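Local coordinates for protein glycoside hydrolase family 31 (Trueperella pyogenes, PDB 5I0F) that degrades cycloalternan, a cyclic alpha-glucan, as a family 31 glycoside hydrolase, probably by a retaining mechanism through a covalent glycosyl-enzyme intermediate, at residues R43-F47 against V56-S60; Q187-R191 against A242-D246; W293-A299 against I322-V328; I389-T394 against W430-M436; L677-P681 against T692-E696. All coordinates share one frame; numbering follows the deposited sequence.

Contact 1. Residues R43-F47 against V56-S60; sequences RMRCF and VFDMS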
# COMPACT_ATOMS: atom_id res chain seq x y z
N ARG A 43 1.94 33.07 27.23
CA ARG A 43 1.34 33.86 26.17
C ARG A 43 2.07 33.57 24.85
O ARG A 43 3.26 33.33 24.84
CB ARG A 43 1.47 35.35 26.52
CG ARG A 43 0.78 36.32 25.58
CD ARG A 43 0.94 37.76 26.06
NE ARG A 43 2.32 38.25 25.88
CZ ARG A 43 2.99 39.09 26.69
NH1 ARG A 43 2.46 39.57 27.82
NH2 ARG A 43 4.25 39.44 26.38
N MET A 44 1.32 33.60 23.76
CA MET A 44 1.85 33.55 22.42
C MET A 44 1.02 34.47 21.53
O MET A 44 -0.22 34.41 21.56
CB MET A 44 1.74 32.13 21.88
CG MET A 44 2.98 31.30 22.07
SD MET A 44 4.09 31.60 20.68
CE MET A 44 3.28 30.55 19.47
N ARG A 45 1.70 35.28 20.73
CA ARG A 45 1.03 36.16 19.78
C ARG A 45 1.59 35.99 18.39
O ARG A 45 2.77 35.71 18.21
CB ARG A 45 1.13 37.62 20.25
CG ARG A 45 0.40 37.83 21.57
CD ARG A 45 0.37 39.25 22.08
NE ARG A 45 1.70 39.85 22.13
CZ ARG A 45 2.08 40.81 22.98
NH1 ARG A 45 3.33 41.27 22.89
NH2 ARG A 45 1.27 41.29 23.93
N CYS A 46 0.71 36.12 17.40
CA CYS A 46 1.09 36.10 16.00
C CYS A 46 0.97 37.52 15.45
O CYS A 46 -0.12 38.11 15.47
CB CYS A 46 0.18 35.16 15.21
SG CYS A 46 0.64 35.02 13.47
N PHE A 47 2.08 38.06 14.96
CA PHE A 47 2.10 39.38 14.33
C PHE A 47 2.06 39.20 12.81
O PHE A 47 2.96 38.57 12.25
CB PHE A 47 3.38 40.12 14.69
CG PHE A 47 3.46 40.53 16.13
CD1 PHE A 47 3.84 39.63 17.11
CD2 PHE A 47 3.15 41.84 16.51
CE1 PHE A 47 3.92 40.01 18.44
CE2 PHE A 47 3.22 42.23 17.85
CZ PHE A 47 3.61 41.31 18.81
N VAL A 56 -2.07 42.01 15.24
CA VAL A 56 -1.54 41.12 16.26
C VAL A 56 -2.69 40.24 16.73
O VAL A 56 -3.76 40.75 17.05
CB VAL A 56 -0.98 41.92 17.46
CG1 VAL A 56 -0.20 41.00 18.41
CG2 VAL A 56 -0.12 43.09 16.98
N PHE A 57 -2.47 38.93 16.75
CA PHE A 57 -3.46 37.98 17.24
C PHE A 57 -2.96 37.37 18.55
O PHE A 57 -1.80 36.97 18.65
CB PHE A 57 -3.69 36.88 16.21
CG PHE A 57 -4.22 37.39 14.89
CD1 PHE A 57 -3.35 37.83 13.90
CD2 PHE A 57 -5.58 37.40 14.63
CE1 PHE A 57 -3.84 38.31 12.69
CE2 PHE A 57 -6.08 37.88 13.43
CZ PHE A 57 -5.20 38.33 12.45
N ASP A 58 -3.83 37.32 19.56
CA ASP A 58 -3.56 36.62 20.81
C ASP A 58 -3.93 35.17 20.62
O ASP A 58 -5.10 34.83 20.50
CB ASP A 58 -4.38 37.18 21.97
CG ASP A 58 -3.85 38.49 22.49
OD1 ASP A 58 -2.63 38.58 22.80
OD2 ASP A 58 -4.66 39.43 22.60
N MET A 59 -2.94 34.30 20.62
CA MET A 59 -3.16 32.89 20.38
C MET A 59 -3.66 32.20 21.65
O MET A 59 -3.43 32.69 22.76
CB MET A 59 -1.87 32.24 19.85
CG MET A 59 -1.36 32.89 18.57
SD MET A 59 0.19 32.20 17.99
CE MET A 59 -0.37 30.68 17.21
N SER A 60 -4.36 31.10 21.47
CA SER A 60 -4.94 30.32 22.56
C SER A 60 -4.28 28.95 22.63
O SER A 60 -3.92 28.39 21.59
CB SER A 60 -6.43 30.13 22.30
OG SER A 60 -7.12 31.35 22.49
O HOH W 1 -1.64 34.19 24.35

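Contact 2. Residues Q187-R191 against A242-D246; sequences QRGLR and ATVSD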
# COMPACT_ATOMS: atom_id res chain seq x y z
N GLN A 187 -16.31 3.02 -8.16
CA GLN A 187 -16.01 4.22 -7.42
C GLN A 187 -16.96 5.40 -7.71
O GLN A 187 -16.88 6.44 -7.06
CB GLN A 187 -14.57 4.63 -7.68
CG GLN A 187 -13.58 3.59 -7.19
CD GLN A 187 -13.39 3.64 -5.70
OE1 GLN A 187 -13.06 4.69 -5.14
NE2 GLN A 187 -13.60 2.51 -5.03
N ARG A 188 -17.86 5.25 -8.67
CA ARG A 188 -18.84 6.33 -8.93
C ARG A 188 -19.62 6.69 -7.68
O ARG A 188 -20.09 5.79 -6.95
CB ARG A 188 -19.77 5.97 -10.06
CG ARG A 188 -20.65 7.15 -10.46
CD ARG A 188 -21.40 6.87 -11.75
NE ARG A 188 -22.08 8.09 -12.15
CZ ARG A 188 -22.58 8.33 -13.36
NH1 ARG A 188 -22.50 7.42 -14.33
NH2 ARG A 188 -23.15 9.52 -13.59
N GLY A 189 -19.76 7.99 -7.42
CA GLY A 189 -20.41 8.48 -6.21
C GLY A 189 -19.49 8.83 -5.05
O GLY A 189 -19.94 9.41 -4.06
N LEU A 190 -18.20 8.47 -5.16
CA LEU A 190 -17.24 8.64 -4.09
C LEU A 190 -16.29 9.79 -4.38
O LEU A 190 -16.07 10.15 -5.55
CB LEU A 190 -16.42 7.35 -3.89
CG LEU A 190 -17.16 6.05 -3.56
CD1 LEU A 190 -16.16 4.91 -3.32
CD2 LEU A 190 -18.09 6.23 -2.37
N ARG A 191 -15.76 10.37 -3.31
CA ARG A 191 -14.62 11.27 -3.38
C ARG A 191 -13.43 10.52 -2.77
O ARG A 191 -13.54 9.93 -1.70
CB ARG A 191 -14.86 12.56 -2.60
CG ARG A 191 -16.10 13.33 -3.03
CD ARG A 191 -16.34 14.59 -2.21
NE ARG A 191 -17.61 15.20 -2.62
CZ ARG A 191 -18.83 14.87 -2.18
NH1 ARG A 191 -19.01 13.95 -1.23
NH2 ARG A 191 -19.91 15.48 -2.71
N ALA A 242 -19.87 12.79 -7.55
CA ALA A 242 -20.51 12.87 -6.24
C ALA A 242 -21.15 14.25 -6.14
O ALA A 242 -22.35 14.35 -5.94
CB ALA A 242 -19.50 12.65 -5.12
N THR A 243 -20.37 15.32 -6.34
CA THR A 243 -20.90 16.69 -6.26
C THR A 243 -21.74 17.12 -7.47
O THR A 243 -22.82 17.70 -7.30
CB THR A 243 -19.76 17.71 -6.09
OG1 THR A 243 -18.93 17.29 -5.01
CG2 THR A 243 -20.30 19.12 -5.79
N VAL A 244 -21.21 16.89 -8.67
CA VAL A 244 -21.93 17.13 -9.92
C VAL A 244 -22.12 15.75 -10.55
O VAL A 244 -21.15 15.08 -10.88
CB VAL A 244 -21.14 18.08 -10.84
CG1 VAL A 244 -21.88 18.32 -12.14
CG2 VAL A 244 -20.86 19.41 -10.13
N SER A 245 -23.38 15.34 -10.73
CA SER A 245 -23.69 13.93 -10.97
C SER A 245 -23.27 13.37 -12.34
O SER A 245 -23.38 12.16 -12.55
CB SER A 245 -25.18 13.66 -10.71
OG SER A 245 -25.97 14.33 -11.64
N ASP A 246 -22.77 14.23 -13.23
CA ASP A 246 -22.22 13.80 -14.52
C ASP A 246 -20.81 14.31 -14.80
O ASP A 246 -20.38 14.37 -15.97
CB ASP A 246 -23.17 14.22 -15.66
CG ASP A 246 -23.46 15.71 -15.68
OD1 ASP A 246 -22.78 16.50 -15.00
OD2 ASP A 246 -24.41 16.12 -16.41

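Contact 3. Residues W293-A299 against I322-V328; sequences WIFGLWA and IPVSVVV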
# COMPACT_ATOMS: atom_id res chain seq x y z
N TRP A 293 6.39 -21.93 -9.09
CA TRP A 293 6.32 -22.14 -7.63
C TRP A 293 5.63 -21.02 -6.86
O TRP A 293 5.23 -21.25 -5.72
CB TRP A 293 7.70 -22.47 -7.01
CG TRP A 293 8.85 -21.48 -7.28
CD1 TRP A 293 9.84 -21.62 -8.22
CD2 TRP A 293 9.15 -20.26 -6.58
NE1 TRP A 293 10.72 -20.57 -8.15
CE2 TRP A 293 10.31 -19.71 -7.16
CE3 TRP A 293 8.55 -19.59 -5.51
CZ2 TRP A 293 10.90 -18.53 -6.71
CZ3 TRP A 293 9.14 -18.39 -5.05
CH2 TRP A 293 10.30 -17.88 -5.67
N ILE A 294 5.46 -19.83 -7.45
CA ILE A 294 4.68 -18.79 -6.77
C ILE A 294 3.20 -19.17 -6.55
O ILE A 294 2.55 -18.59 -5.70
CB ILE A 294 4.77 -17.38 -7.41
CG1 ILE A 294 4.13 -17.32 -8.79
CG2 ILE A 294 6.23 -16.91 -7.45
CD1 ILE A 294 3.71 -15.94 -9.22
N PHE A 295 2.71 -20.19 -7.27
CA PHE A 295 1.31 -20.57 -7.23
C PHE A 295 0.93 -21.64 -6.22
O PHE A 295 -0.25 -21.98 -6.11
CB PHE A 295 0.84 -20.96 -8.62
CG PHE A 295 0.84 -19.82 -9.59
CD1 PHE A 295 0.04 -18.71 -9.36
CD2 PHE A 295 1.60 -19.86 -10.73
CE1 PHE A 295 0.03 -17.65 -10.26
CE2 PHE A 295 1.60 -18.80 -11.64
CZ PHE A 295 0.82 -17.70 -11.39
N GLY A 296 1.91 -22.19 -5.49
CA GLY A 296 1.60 -23.10 -4.38
C GLY A 296 1.23 -22.32 -3.11
O GLY A 296 1.20 -21.10 -3.11
N LEU A 297 0.95 -23.02 -2.02
CA LEU A 297 0.64 -22.32 -0.76
C LEU A 297 1.90 -21.66 -0.18
O LEU A 297 2.99 -22.27 -0.11
CB LEU A 297 0.04 -23.30 0.24
CG LEU A 297 -0.32 -22.75 1.63
CD1 LEU A 297 -1.33 -21.63 1.51
CD2 LEU A 297 -0.88 -23.88 2.48
N TRP A 298 1.74 -20.40 0.22
CA TRP A 298 2.77 -19.66 0.94
C TRP A 298 2.50 -19.76 2.44
O TRP A 298 1.39 -19.42 2.89
CB TRP A 298 2.77 -18.18 0.56
CG TRP A 298 3.23 -17.85 -0.82
CD1 TRP A 298 2.90 -18.49 -1.99
CD2 TRP A 298 4.10 -16.79 -1.18
NE1 TRP A 298 3.52 -17.88 -3.05
CE2 TRP A 298 4.27 -16.83 -2.58
CE3 TRP A 298 4.76 -15.80 -0.44
CZ2 TRP A 298 5.09 -15.93 -3.27
CZ3 TRP A 298 5.57 -14.88 -1.13
CH2 TRP A 298 5.72 -14.95 -2.53
N ALA A 299 3.50 -20.20 3.20
CA ALA A 299 3.42 -20.27 4.68
C ALA A 299 4.20 -19.11 5.30
O ALA A 299 5.32 -18.84 4.89
CB ALA A 299 4.02 -21.56 5.13
N ILE A 322 -0.20 -31.23 3.61
CA ILE A 322 -0.65 -29.91 3.17
C ILE A 322 0.61 -29.25 2.60
O ILE A 322 1.37 -28.65 3.34
CB ILE A 322 -1.28 -29.10 4.34
CG1 ILE A 322 -2.53 -29.84 4.84
CG2 ILE A 322 -1.68 -27.69 3.91
CD1 ILE A 322 -3.01 -29.44 6.22
N PRO A 323 0.88 -29.46 1.30
CA PRO A 323 2.15 -28.99 0.76
C PRO A 323 2.23 -27.47 0.71
O PRO A 323 1.21 -26.77 0.52
CB PRO A 323 2.19 -29.59 -0.66
CG PRO A 323 0.77 -29.92 -0.98
CD PRO A 323 0.11 -30.26 0.32
N VAL A 324 3.45 -26.97 0.89
CA VAL A 324 3.75 -25.56 0.75
C VAL A 324 4.80 -25.41 -0.32
O VAL A 324 5.67 -26.29 -0.46
CB VAL A 324 4.18 -24.91 2.08
CG1 VAL A 324 3.00 -24.76 3.00
CG2 VAL A 324 5.24 -25.72 2.81
N SER A 325 4.71 -24.34 -1.09
CA SER A 325 5.74 -24.00 -2.08
C SER A 325 6.71 -22.89 -1.65
O SER A 325 7.80 -22.78 -2.20
CB SER A 325 5.12 -23.71 -3.46
OG SER A 325 4.46 -22.45 -3.46
N VAL A 326 6.33 -22.10 -0.65
CA VAL A 326 7.10 -20.92 -0.24
C VAL A 326 6.96 -20.77 1.28
O VAL A 326 5.85 -20.89 1.82
CB VAL A 326 6.60 -19.61 -0.91
CG1 VAL A 326 7.42 -18.40 -0.43
CG2 VAL A 326 6.66 -19.67 -2.42
N VAL A 327 8.07 -20.47 1.94
CA VAL A 327 8.04 -20.03 3.33
C VAL A 327 8.64 -18.64 3.40
O VAL A 327 9.72 -18.39 2.84
CB VAL A 327 8.72 -21.03 4.29
CG1 VAL A 327 10.20 -21.25 3.97
CG2 VAL A 327 8.52 -20.58 5.75
N VAL A 328 7.90 -17.71 4.01
CA VAL A 328 8.39 -16.37 4.32
C VAL A 328 8.88 -16.38 5.77
O VAL A 328 8.18 -16.87 6.66
CB VAL A 328 7.26 -15.32 4.14
CG1 VAL A 328 7.79 -13.91 4.40
CG2 VAL A 328 6.67 -15.42 2.74
O HOH W 2 1.29 -25.83 -2.16

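Contact 4. Residues I389-T394 against W430-M436; sequences IPLQKT and WFPNALM. With GLC (alpha-D-glucopyranose), chain B; BGC (beta-D-glucopyranose), chain C.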
# COMPACT_ATOMS: atom_id res chain seq x y z
N ILE A 389 12.77 -3.97 5.01
CA ILE A 389 12.13 -2.68 5.20
C ILE A 389 13.10 -1.61 4.59
O ILE A 389 14.34 -1.76 4.74
CB ILE A 389 11.89 -2.42 6.70
CG1 ILE A 389 11.14 -1.12 6.98
CG2 ILE A 389 13.21 -2.36 7.47
CD1 ILE A 389 9.68 -1.21 6.69
N PRO A 390 12.59 -0.57 3.90
CA PRO A 390 13.50 0.43 3.30
C PRO A 390 13.78 1.56 4.29
O PRO A 390 13.46 2.73 4.03
CB PRO A 390 12.73 0.90 2.09
CG PRO A 390 11.29 0.85 2.52
CD PRO A 390 11.18 -0.22 3.60
N LEU A 391 14.32 1.18 5.44
CA LEU A 391 14.65 2.07 6.55
C LEU A 391 15.90 1.54 7.26
O LEU A 391 16.16 0.34 7.27
CB LEU A 391 13.52 2.18 7.57
CG LEU A 391 12.24 2.90 7.08
CD1 LEU A 391 11.11 2.74 8.09
CD2 LEU A 391 12.51 4.38 6.81
N GLN A 392 16.65 2.45 7.87
CA GLN A 392 17.86 2.08 8.61
C GLN A 392 17.68 2.68 9.99
O GLN A 392 17.73 3.92 10.14
CB GLN A 392 19.09 2.66 7.93
CG GLN A 392 20.40 2.31 8.63
CD GLN A 392 20.88 0.89 8.36
OE1 GLN A 392 21.00 0.48 7.20
NE2 GLN A 392 21.20 0.16 9.41
N LYS A 393 17.45 1.82 10.98
CA LYS A 393 17.24 2.29 12.35
C LYS A 393 18.44 3.12 12.82
O LYS A 393 19.57 2.88 12.42
CB LYS A 393 17.05 1.14 13.32
CG LYS A 393 15.76 0.35 13.19
CD LYS A 393 15.78 -0.82 14.17
CE LYS A 393 14.39 -1.42 14.36
NZ LYS A 393 14.35 -2.49 15.40
N THR A 394 18.15 4.08 13.70
CA THR A 394 19.17 4.88 14.36
C THR A 394 18.94 4.96 15.88
O THR A 394 19.26 5.96 16.49
CB THR A 394 19.18 6.32 13.80
OG1 THR A 394 17.89 6.91 14.03
CG2 THR A 394 19.46 6.33 12.31
N TRP A 430 5.91 4.00 12.82
CA TRP A 430 6.64 2.72 12.75
C TRP A 430 8.08 3.00 12.34
O TRP A 430 8.30 3.67 11.33
CB TRP A 430 5.95 1.84 11.72
CG TRP A 430 6.30 0.38 11.69
CD1 TRP A 430 6.46 -0.46 12.75
CD2 TRP A 430 6.42 -0.42 10.51
NE1 TRP A 430 6.72 -1.74 12.30
CE2 TRP A 430 6.70 -1.74 10.93
CE3 TRP A 430 6.35 -0.14 9.14
CZ2 TRP A 430 6.90 -2.79 10.03
CZ3 TRP A 430 6.53 -1.18 8.24
CH2 TRP A 430 6.81 -2.49 8.69
N PHE A 431 9.05 2.48 13.09
CA PHE A 431 10.48 2.77 12.88
C PHE A 431 10.69 4.29 12.93
O PHE A 431 11.24 4.87 11.99
CB PHE A 431 11.01 2.20 11.55
CG PHE A 431 11.18 0.69 11.53
CD1 PHE A 431 10.09 -0.17 11.62
CD2 PHE A 431 12.45 0.14 11.35
CE1 PHE A 431 10.26 -1.55 11.57
CE2 PHE A 431 12.62 -1.25 11.29
CZ PHE A 431 11.53 -2.09 11.44
N PRO A 432 10.24 4.94 14.02
CA PRO A 432 10.32 6.40 14.10
C PRO A 432 11.77 6.91 14.03
O PRO A 432 12.68 6.28 14.59
CB PRO A 432 9.66 6.72 15.45
CG PRO A 432 9.85 5.49 16.27
CD PRO A 432 9.82 4.34 15.30
N ASN A 433 12.00 7.98 13.27
CA ASN A 433 13.32 8.62 13.12
C ASN A 433 14.39 7.81 12.38
O ASN A 433 15.56 8.21 12.32
CB ASN A 433 13.85 9.08 14.49
CG ASN A 433 12.93 10.08 15.17
OD1 ASN A 433 12.58 9.93 16.34
ND2 ASN A 433 12.53 11.13 14.43
N ALA A 434 14.00 6.69 11.78
CA ALA A 434 14.93 5.92 10.94
C ALA A 434 15.35 6.72 9.70
O ALA A 434 14.61 7.60 9.24
CB ALA A 434 14.27 4.61 10.53
N LEU A 435 16.52 6.39 9.16
CA LEU A 435 17.00 6.93 7.89
C LEU A 435 16.28 6.20 6.77
O LEU A 435 15.83 5.07 6.95
CB LEU A 435 18.49 6.68 7.72
CG LEU A 435 19.40 7.25 8.80
CD1 LEU A 435 20.79 6.66 8.67
CD2 LEU A 435 19.44 8.75 8.69
N MET A 436 16.18 6.86 5.61
CA MET A 436 15.53 6.26 4.46
C MET A 436 16.50 6.25 3.28
O MET A 436 16.92 7.31 2.82
CB MET A 436 14.25 7.05 4.16
CG MET A 436 13.28 6.37 3.23
SD MET A 436 11.63 7.17 3.29
CE MET A 436 10.76 6.02 2.24
C1 GLC B . 2.21 -3.25 13.12
C2 GLC B . 1.99 -4.12 11.88
C3 GLC B . 2.94 -3.69 10.76
C4 GLC B . 2.73 -2.22 10.46
C5 GLC B . 3.00 -1.44 11.75
C6 GLC B . 2.85 0.07 11.58
O2 GLC B . 2.18 -5.49 12.22
O3 GLC B . 2.68 -4.48 9.59
O4 GLC B . 3.60 -1.80 9.38
O5 GLC B . 2.11 -1.86 12.79
O6 GLC B . 1.48 0.46 11.42
C2 BGC C . 3.61 -6.20 7.27
C3 BGC C . 3.25 -7.45 8.10
C4 BGC C . 4.50 -7.93 8.84
C5 BGC C . 5.11 -6.80 9.69
C6 BGC C . 6.45 -7.26 10.24
C1 BGC C . 4.93 -5.45 7.58
O2 BGC C . 2.53 -5.46 6.66
O3 BGC C . 2.72 -8.47 7.25
O4 BGC C . 4.18 -9.06 9.68
O5 BGC C . 5.29 -5.55 8.97
O6 BGC C . 6.95 -6.33 11.21
O HOH W 3 15.34 4.53 13.97

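Contact 5. Residues L677-P681 against T692-E696; sequences LLINP and TYLPE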
# COMPACT_ATOMS: atom_id res chain seq x y z
N LEU A 677 -13.06 -19.75 -15.27
CA LEU A 677 -13.67 -20.00 -13.97
C LEU A 677 -14.30 -18.75 -13.39
O LEU A 677 -13.65 -17.70 -13.30
CB LEU A 677 -12.63 -20.56 -12.99
CG LEU A 677 -11.96 -21.88 -13.37
CD1 LEU A 677 -10.99 -22.26 -12.27
CD2 LEU A 677 -12.97 -22.99 -13.62
N LEU A 678 -15.57 -18.86 -13.00
CA LEU A 678 -16.28 -17.81 -12.30
C LEU A 678 -16.32 -18.17 -10.81
O LEU A 678 -16.83 -19.24 -10.45
CB LEU A 678 -17.71 -17.68 -12.86
CG LEU A 678 -18.62 -16.61 -12.22
CD1 LEU A 678 -17.90 -15.29 -12.10
CD2 LEU A 678 -19.88 -16.43 -13.03
N ILE A 679 -15.78 -17.28 -9.96
CA ILE A 679 -15.66 -17.54 -8.53
C ILE A 679 -16.61 -16.67 -7.72
O ILE A 679 -16.74 -15.49 -8.02
CB ILE A 679 -14.23 -17.23 -8.00
CG1 ILE A 679 -13.13 -17.64 -9.00
CG2 ILE A 679 -14.03 -17.85 -6.61
CD1 ILE A 679 -13.14 -19.10 -9.39
N ASN A 680 -17.21 -17.21 -6.68
CA ASN A 680 -18.10 -16.44 -5.82
C ASN A 680 -17.94 -16.82 -4.35
O ASN A 680 -18.73 -17.64 -3.82
CB ASN A 680 -19.56 -16.55 -6.27
CG ASN A 680 -20.47 -15.56 -5.55
OD1 ASN A 680 -19.99 -14.67 -4.84
ND2 ASN A 680 -21.78 -15.72 -5.73
N PRO A 681 -16.91 -16.24 -3.68
CA PRO A 681 -16.65 -16.53 -2.27
C PRO A 681 -17.85 -16.36 -1.36
O PRO A 681 -18.67 -15.44 -1.57
CB PRO A 681 -15.57 -15.49 -1.91
CG PRO A 681 -14.85 -15.23 -3.20
CD PRO A 681 -15.95 -15.24 -4.22
N THR A 692 -25.24 -17.01 -7.21
CA THR A 692 -24.29 -16.46 -8.16
C THR A 692 -25.03 -16.02 -9.43
O THR A 692 -25.90 -16.74 -9.92
CB THR A 692 -23.26 -17.57 -8.48
OG1 THR A 692 -22.59 -17.92 -7.26
CG2 THR A 692 -22.23 -17.14 -9.49
N TYR A 693 -24.70 -14.83 -9.95
CA TYR A 693 -25.17 -14.45 -11.29
C TYR A 693 -24.26 -15.06 -12.34
O TYR A 693 -23.04 -14.83 -12.33
CB TYR A 693 -25.28 -12.91 -11.48
CG TYR A 693 -25.74 -12.58 -12.90
CD1 TYR A 693 -27.05 -12.85 -13.30
CD2 TYR A 693 -24.84 -12.09 -13.85
CE1 TYR A 693 -27.47 -12.60 -14.61
CE2 TYR A 693 -25.24 -11.82 -15.15
CZ TYR A 693 -26.55 -12.09 -15.53
OH TYR A 693 -26.94 -11.85 -16.81
N LEU A 694 -24.86 -15.82 -13.26
CA LEU A 694 -24.13 -16.37 -14.41
C LEU A 694 -24.44 -15.53 -15.63
O LEU A 694 -25.61 -15.32 -15.95
CB LEU A 694 -24.55 -17.82 -14.71
CG LEU A 694 -24.33 -18.84 -13.61
CD1 LEU A 694 -24.90 -20.18 -14.05
CD2 LEU A 694 -22.84 -18.95 -13.27
N PRO A 695 -23.40 -15.05 -16.32
CA PRO A 695 -23.64 -14.38 -17.60
C PRO A 695 -23.93 -15.38 -18.73
O PRO A 695 -23.83 -16.59 -18.51
CB PRO A 695 -22.34 -13.60 -17.84
CG PRO A 695 -21.31 -14.22 -16.98
CD PRO A 695 -21.98 -15.05 -15.93
N GLU A 696 -24.27 -14.88 -19.91
CA GLU A 696 -24.72 -15.73 -21.03
C GLU A 696 -23.68 -16.80 -21.38
O GLU A 696 -22.48 -16.57 -21.24
CB GLU A 696 -25.02 -14.89 -22.29
CG GLU A 696 -26.18 -13.91 -22.17
CD GLU A 696 -27.56 -14.56 -22.26
OE1 GLU A 696 -27.82 -15.39 -23.18
OE2 GLU A 696 -28.41 -14.23 -21.40

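Contact 1. Residues R43-F47 against V56-S60
CG of Phe47 lies anti to its carbonyl carbon, beside its own backbone N (chi1 -69°), and one face of the ring is turned to Val56 CG1, 3.9 Å from the ring centroid. A beta-branched valine fits this non-hydrogen-bonded position of the antiparallel hairpin, because one methyl, CG1, covers the ring face while the other, CG2, touches the ring at CD2, 3.5 Å away. On the same face, Arg45 and Asp58 run side by side, and Asp58 OD1 meets the aliphatic Arg45 CD at 3.2 Å; Arg45 NE and Asp58 OD1 are 4.6 Å apart, beyond a salt bridge, so any attraction is probably modest. The other face is apolar: Met59 SD lies 3.8 Å from Met44 CE, and unbranched methionines suit this buried side, where they also meet Phe109 and Trp93. Cys46 and Phe57 exchange two backbone hydrogen bonds, and Met59 N gives another to Met44 O. Strand 105-113 flanks 43-47, where Glu110 forms a salt bridge with Arg45 and Tyr108 stacks on Phe47, while strand 91-97 lies beside 56-60.

Contact 2. Residues Q187-R191 against A242-D246
Ala242 packs closely against the turn at Gly189 and against Arg191, whereas on the other side a single side-chain bond, from Arg188, spans to the opposing loop. Ala242 CB comes within 3.4 Å of Gly189 O and also sits over the centre of one face of the Arg191 guanidinium, 3.7 Å from CZ; a small methyl suits a place between a carbonyl and a flat cation. At the edge of that same guanidinium, Arg191 NH2 donates to Thr243 OG1 at 3.1 Å, nearly in the group's plane. Asp239 ties this corner together, forming a salt bridge with Arg191 NE and a hydrogen bond with Thr243 OG1. On the looser side, where Ser245 is exposed to solvent, the extended chain of Arg188 brings NH2 to Ser245 O at 2.8 Å; the bond lies in the guanidinium plane but is bent at the hydrogen (142°). NH1 bonds to the carbonyls of Glu170 and Glu173. Gly189, third in a type II turn from Gln187 to Leu190, has a positive phi (96°) that suits a residue without a side chain. The turn leads into strand 191-194, at the edge of its antiparallel sheet, while 242-246 connects the neighbouring strands 236-240 and 247-253.

Contact 3. Residues W293-A299 against I322-V328
Leu297 O receives two backbone N-H groups from the second segment: Ser325 N at 2.9 Å and, more weakly, Val326 N at 3.4 Å. This shared carbonyl opens the parallel pairing of the first two TIM-barrel strands, which continues as Ala299 N bonds to Val326 O and Val328 N to Ala299 O. Just before the strands, the hydroxyl of Ser325 donates to Trp293 O at 2.7 Å, with a C=O...donor angle of 164°. With chi1 at 73°, OG lies between the backbone N and carbonyl carbon of its own residue and also reaches Gly296 CA at 3.1 Å; so close an approach suits glycine, which has no side chain. Trp298 and Val326 run side by side on one face of the sheet. Val326 CG2 stands over the five-membered ring, 3.7 Å from its centroid, and meets the edge of the Trp293 indole at CE3, 3.6 Å away, so the branched valine wedges between two large aromatics. Trp298 NE1 is fixed by Ile294 O at 2.9 Å, which holds the indole's rotation. Ala299 presents only a methyl toward Val324 CG1 on the other face. Helix 307-320 completes this beta-alpha-beta crossover and covers Ala299, Val324 and Val327 through Met314, while strands 587-590 and 383-388 flank the pair within the closed barrel.

Contact 4. Residues I389-T394 against W430-M436
Trp430 meets Ile389 at the far end of its indole, and from CB outward nearly every atom also touches sugar. CB and CG lie near C6 of the alpha-glucose, with CG at 3.5 Å; CD1 and NE1 pass C5, NE1 also making a weak hydrogen bond to O2 of another glucose, while CE3 and CZ3 each lie 3.2 Å from O4, which sits over one ring face. Farther out, CZ2 and CH2 approach O5 of the beta-glucose, CZ2 at 3.4 Å, and CZ3 rests on Ile389 CD1 at 3.5 Å. With CG anti to the backbone N (chi1 -166°), the indole extends into the glycan pocket, and Phe431 CD1 covers the ring face opposite O4. Phe431 is in turn supported from segment 389-394: Leu391 CD1 touches its CB, and Lys393 lays its aliphatic CE 3.5 Å from CE2, while NZ bonds to Glu335 O. Two backbone bonds between Gln392 and Leu435, each 2.9 Å, join the loops in a single antiparallel bridge. The chemistry implies an aromatic platform, backed by Phe431, itself a residue of the glycan pocket, that probably offers a flat surface to one glucose, complementing polar residues such as Asp532 and Arg516, which are hydrogen-bonded to the sugars.

Contact 5. Residues L677-P681 against T692-E696
Leu678 CD2 meets Pro695 CD at 3.8 Å in the C-terminal beta domain of this family 31 enzyme. Strands 677-679 and 692-694 belong to separate antiparallel sheets; their axes stand 9.0 Å apart at 150°, so side chains rather than backbone pairing bridge the gap. In Leu678, chi1 of 179° sends CG toward the other segment and chi2 sets CD2 in a site bounded by Pro695, Leu694 CD2 at 3.9 Å and the carbonyl Tyr693 O at 3.6 Å. A branched leucine suits this buried, largely apolar site, and the rigid proline ring offers it a fixed surface. Strand 671-673, next to 677-679 in its sheet, adds Met672 beside Leu678. Asn680 and Thr692, approaching from opposite directions, provide the polar link: the amide has both a donor for the threonine and an acceptor, OD1, for a weak bond from Trp690 NE1. Asn680 ND2 donates to Thr692 OG1 at 2.8 Å, almost straight at 173° and nearly in the amide plane.

Overall arrangement
From the N terminus, the five contacts follow one another in series; none nests in or crosses another. Contact 1 closes a short hairpin in the N-terminal domain, about 62 Å between centres from contact 3. Contact 2 closes a loop of 50 intervening residues and joins the loop before an edge strand to the turn linking strands 236-240 and 247-253. Contact 3 closes the first beta-alpha-beta unit of the TIM barrel, and contact 4, in the same domain, joins two loops beside the glycan; their nearest atoms are about 11 Å apart. Contact 5 ties two sheets of the C-terminal domain together, with its nearest atoms about 12 Å from contact 3.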